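Local coordinates for phosphate-specific transport system accessory protein PhoU homolog (PDB 2I0M) that probably takes part in regulating phosphate uptake and works as a homodimer that binds zinc ions, at residues A[52-63]-A[80-91]. Residues are numbered along the deposited sequence; the frame is centred on the assembly and turned at random.
Sequences INQGQSAIELTC and VISIMSSCSDLE. With ZN (zinc ion), chain D.
E91 and C63 bury the most surface where segment 52-63 meets segment 80-91, E91 against I52, N53 and Q56, C63 against V80, I83 and M84. The two segments, parts of helices 39-66 and 74-105, run antiparallel (168°), their axes 9.4 Å apart at closest approach. E91 bends at chi2, so that its aliphatic part lies against the neighbouring helix while the carboxylate turns to the zinc ion. CG2 of I52 packs on the CB of E91 at 3.6 Å, and the amide of Q56 slants across the E91 side chain, its OE1 3.1 Å from CG of E91 and the planes of amide and carboxylate only 19° apart. Both carboxylate oxygens bind the metal, OE2 of E91 at 2.3 Å from zinc and OE1 at a longer 2.6 Å. ND2 of N53 comes within 2.9 Å of OE2 of E91, its amide plane turned 69° from the carboxylate. D95 and, from the second subunit, D214 complete the protein ligands of this zinc. Q56, with CG anti to its backbone N, extends across to S88, where its buried NE2 finds no polar partner in the model. Next along the interface, SG of C87 sits between CG of Q56 and CG2 of I59, the latter meeting CG2 of I83 at 3.5 Å. At the far end the thiol of C63 rests on CG2 of I83, and the bent M84 brings its CE to 3.4 Å from CB of C63. L12 of helix 5-35 covers C63 and I83. Such lengthwise packing of antiparallel helices is characteristic of the all-helical bundle of PhoU proteins, here ending at a zinc site shared between subunits.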
loop_
_atom_site.group_PDB
_atom_site.type_symbol
_atom_site.label_atom_id
_atom_site.label_comp_id
_atom_site.label_asym_id
_atom_site.label_seq_id
_atom_site.Cartn_x
_atom_site.Cartn_y
_atom_site.Cartn_z
ATOM N N ILE A 52 0.891 -15.048 9.382
ATOM C CA ILE A 52 -0.059 -14.036 8.894
ATOM C C ILE A 52 -0.307 -14.242 7.388
ATOM O O ILE A 52 -1.445 -14.133 6.912
ATOM C CB ILE A 52 0.415 -12.587 9.199
ATOM C CG1 ILE A 52 0.518 -12.369 10.724
ATOM C CG2 ILE A 52 -0.562 -11.553 8.576
ATOM C CD1 ILE A 52 1.315 -11.164 11.163
ATOM N N ASN A 53 0.758 -14.561 6.649
ATOM C CA ASN A 53 0.630 -14.915 5.247
ATOM C C ASN A 53 -0.327 -16.108 5.148
ATOM O O ASN A 53 -1.331 -16.043 4.429
ATOM C CB ASN A 53 1.998 -15.268 4.659
ATOM C CG ASN A 53 2.858 -14.046 4.349
ATOM O OD1 ASN A 53 3.535 -14.024 3.325
ATOM N ND2 ASN A 53 2.865 -13.051 5.229
ATOM N N GLN A 54 -0.029 -17.168 5.913
ATOM C CA GLN A 54 -0.851 -18.394 5.980
ATOM C C GLN A 54 -2.322 -18.146 6.303
ATOM O O GLN A 54 -3.203 -18.749 5.676
ATOM C CB GLN A 54 -0.273 -19.396 6.991
ATOM C CG GLN A 54 0.725 -20.367 6.403
ATOM C CD GLN A 54 1.114 -21.479 7.372
ATOM O OE1 GLN A 54 1.360 -21.237 8.552
ATOM N NE2 GLN A 54 1.176 -22.708 6.867
ATOM N N GLY A 55 -2.573 -17.271 7.276
ATOM C CA GLY A 55 -3.927 -16.944 7.709
ATOM C C GLY A 55 -4.712 -16.229 6.625
ATOM O O GLY A 55 -5.917 -16.441 6.476
ATOM N N GLN A 56 -4.014 -15.371 5.883
ATOM C CA GLN A 56 -4.560 -14.666 4.743
ATOM C C GLN A 56 -4.960 -15.629 3.624
ATOM O O GLN A 56 -6.027 -15.477 3.030
ATOM C CB GLN A 56 -3.533 -13.651 4.237
ATOM C CG GLN A 56 -3.913 -12.990 2.933
ATOM C CD GLN A 56 -2.722 -12.489 2.154
ATOM O OE1 GLN A 56 -1.621 -13.035 2.248
ATOM N NE2 GLN A 56 -2.939 -11.472 1.358
ATOM N N SER A 57 -4.116 -16.623 3.339
ATOM C CA SER A 57 -4.412 -17.539 2.250
ATOM C C SER A 57 -5.634 -18.388 2.598
ATOM O O SER A 57 -6.491 -18.626 1.747
ATOM C CB SER A 57 -3.188 -18.384 1.867
ATOM O OG SER A 57 -3.268 -19.715 2.359
ATOM N N ALA A 58 -5.717 -18.815 3.856
ATOM C CA ALA A 58 -6.863 -19.571 4.355
ATOM C C ALA A 58 -8.160 -18.797 4.135
ATOM O O ALA A 58 -9.125 -19.329 3.579
ATOM C CB ALA A 58 -6.680 -19.912 5.841
ATOM N N ILE A 59 -8.155 -17.527 4.545
ATOM C CA ILE A 59 -9.302 -16.627 4.381
ATOM C C ILE A 59 -9.634 -16.381 2.914
ATOM O O ILE A 59 -10.792 -16.574 2.507
ATOM C CB ILE A 59 -9.064 -15.306 5.106
ATOM C CG1 ILE A 59 -8.975 -15.546 6.613
ATOM C CG2 ILE A 59 -10.174 -14.286 4.789
ATOM C CD1 ILE A 59 -8.262 -14.425 7.338
ATOM N N GLU A 60 -8.627 -15.961 2.131
ATOM C CA GLU A 60 -8.733 -15.849 0.656
ATOM C C GLU A 60 -9.426 -17.048 0.017
ATOM O O GLU A 60 -10.241 -16.883 -0.894
ATOM C CB GLU A 60 -7.354 -15.714 0.004
ATOM C CG GLU A 60 -6.730 -14.346 0.081
ATOM C CD GLU A 60 -5.424 -14.232 -0.689
ATOM O OE1 GLU A 60 -4.705 -15.244 -0.893
ATOM O OE2 GLU A 60 -5.096 -13.105 -1.094
ATOM N N LEU A 61 -9.090 -18.244 0.505
ATOM C CA LEU A 61 -9.566 -19.498 -0.074
ATOM C C LEU A 61 -11.002 -19.843 0.286
ATOM O O LEU A 61 -11.755 -20.300 -0.583
ATOM C CB LEU A 61 -8.627 -20.669 0.263
ATOM C CG LEU A 61 -7.676 -21.165 -0.842
ATOM C CD1 LEU A 61 -6.715 -20.078 -1.310
ATOM C CD2 LEU A 61 -6.892 -22.397 -0.379
ATOM N N THR A 62 -11.384 -19.635 1.547
ATOM C CA THR A 62 -12.783 -19.834 1.937
ATOM C C THR A 62 -13.693 -18.730 1.362
ATOM O O THR A 62 -14.868 -18.971 1.110
ATOM C CB THR A 62 -13.010 -20.039 3.486
ATOM O OG1 THR A 62 -13.424 -18.825 4.106
ATOM C CG2 THR A 62 -11.787 -20.606 4.186
ATOM N N CYS A 63 -13.141 -17.536 1.144
ATOM C CA CYS A 63 -13.826 -16.485 0.373
ATOM C C CYS A 63 -14.111 -16.978 -1.045
ATOM O O CYS A 63 -15.273 -17.069 -1.460
ATOM C CB CYS A 63 -12.978 -15.216 0.282
ATOM S SG CYS A 63 -13.072 -14.032 1.652
ATOM N N VAL A 80 -17.871 -10.311 0.760
ATOM C CA VAL A 80 -16.787 -11.258 0.496
ATOM C C VAL A 80 -15.593 -10.558 -0.213
ATOM O O VAL A 80 -14.428 -10.838 0.105
ATOM C CB VAL A 80 -17.313 -12.497 -0.277
ATOM C CG1 VAL A 80 -16.189 -13.396 -0.728
ATOM C CG2 VAL A 80 -18.291 -13.277 0.578
ATOM N N ILE A 81 -15.893 -9.635 -1.132
ATOM C CA ILE A 81 -14.861 -8.844 -1.820
ATOM C C ILE A 81 -14.101 -7.963 -0.823
ATOM O O ILE A 81 -12.901 -7.764 -0.949
ATOM C CB ILE A 81 -15.471 -7.962 -2.954
ATOM C CG1 ILE A 81 -15.998 -8.837 -4.115
ATOM C CG2 ILE A 81 -14.439 -6.935 -3.474
ATOM C CD1 ILE A 81 -16.742 -8.061 -5.230
ATOM N N SER A 82 -14.809 -7.453 0.178
ATOM C CA SER A 82 -14.216 -6.613 1.207
ATOM C C SER A 82 -13.274 -7.395 2.122
ATOM O O SER A 82 -12.258 -6.876 2.540
ATOM C CB SER A 82 -15.313 -5.937 2.038
ATOM O OG SER A 82 -16.105 -5.093 1.225
ATOM N N ILE A 83 -13.638 -8.628 2.454
ATOM C CA ILE A 83 -12.800 -9.494 3.275
ATOM C C ILE A 83 -11.519 -9.867 2.500
ATOM O O ILE A 83 -10.416 -9.751 3.033
ATOM C CB ILE A 83 -13.567 -10.754 3.732
ATOM C CG1 ILE A 83 -14.779 -10.389 4.625
ATOM C CG2 ILE A 83 -12.622 -11.768 4.367
ATOM C CD1 ILE A 83 -14.489 -9.961 6.088
ATOM N N MET A 84 -11.670 -10.256 1.235
ATOM C CA MET A 84 -10.534 -10.637 0.385
ATOM C C MET A 84 -9.535 -9.505 0.267
ATOM O O MET A 84 -8.341 -9.696 0.449
ATOM C CB MET A 84 -10.997 -11.037 -1.009
ATOM C CG MET A 84 -11.662 -12.392 -1.075
ATOM S SD MET A 84 -11.674 -13.074 -2.757
ATOM C CE MET A 84 -13.252 -13.882 -2.781
ATOM N N SER A 85 -10.050 -8.314 -0.001
ATOM C CA SER A 85 -9.236 -7.121 -0.147
ATOM C C SER A 85 -8.615 -6.679 1.177
ATOM O O SER A 85 -7.469 -6.278 1.213
ATOM C CB SER A 85 -10.097 -6.005 -0.747
ATOM O OG SER A 85 -9.662 -4.731 -0.291
ATOM N N SER A 86 -9.372 -6.761 2.265
ATOM C CA SER A 86 -8.897 -6.302 3.552
ATOM C C SER A 86 -7.895 -7.261 4.213
ATOM O O SER A 86 -7.014 -6.827 4.948
ATOM C CB SER A 86 -10.076 -6.022 4.503
ATOM O OG SER A 86 -10.880 -4.942 4.053
ATOM N N CYS A 87 -8.019 -8.561 3.968
ATOM C CA CYS A 87 -7.096 -9.496 4.627
ATOM C C CYS A 87 -5.675 -9.350 4.047
ATOM O O CYS A 87 -4.687 -9.427 4.770
ATOM C CB CYS A 87 -7.637 -10.931 4.640
ATOM S SG CYS A 87 -7.627 -11.744 3.069
ATOM N N SER A 88 -5.609 -9.067 2.750
ATOM C CA SER A 88 -4.391 -8.640 2.053
ATOM C C SER A 88 -3.710 -7.367 2.598
ATOM O O SER A 88 -2.487 -7.322 2.735
ATOM C CB SER A 88 -4.704 -8.450 0.570
ATOM O OG SER A 88 -3.595 -7.881 -0.097
ATOM N N ASP A 89 -4.492 -6.332 2.868
ATOM C CA ASP A 89 -3.983 -5.107 3.486
ATOM C C ASP A 89 -3.412 -5.422 4.880
ATOM O O ASP A 89 -2.426 -4.826 5.327
ATOM C CB ASP A 89 -5.112 -4.064 3.623
ATOM C CG ASP A 89 -5.490 -3.405 2.304
ATOM O OD1 ASP A 89 -4.746 -3.520 1.311
ATOM O OD2 ASP A 89 -6.534 -2.728 2.254
ATOM N N LEU A 90 -4.055 -6.377 5.547
ATOM C CA LEU A 90 -3.682 -6.812 6.861
ATOM C C LEU A 90 -2.329 -7.542 6.809
ATOM O O LEU A 90 -1.457 -7.256 7.624
ATOM C CB LEU A 90 -4.798 -7.697 7.425
ATOM C CG LEU A 90 -5.484 -7.526 8.780
ATOM C CD1 LEU A 90 -5.891 -6.070 9.163
ATOM C CD2 LEU A 90 -6.694 -8.454 8.787
ATOM N N GLU A 91 -2.116 -8.443 5.846
ATOM C CA GLU A 91 -0.770 -9.034 5.745
ATOM C C GLU A 91 0.333 -8.059 5.347
ATOM O O GLU A 91 1.494 -8.269 5.688
ATOM C CB GLU A 91 -0.707 -10.473 5.130
ATOM C CG GLU A 91 -0.152 -10.789 3.762
ATOM C CD GLU A 91 1.177 -10.153 3.378
ATOM O OE1 GLU A 91 1.124 -9.009 2.875
ATOM O OE2 GLU A 91 2.253 -10.803 3.498
HETATM ZN ZN ZN D . 3.557 -9.505 2.152
#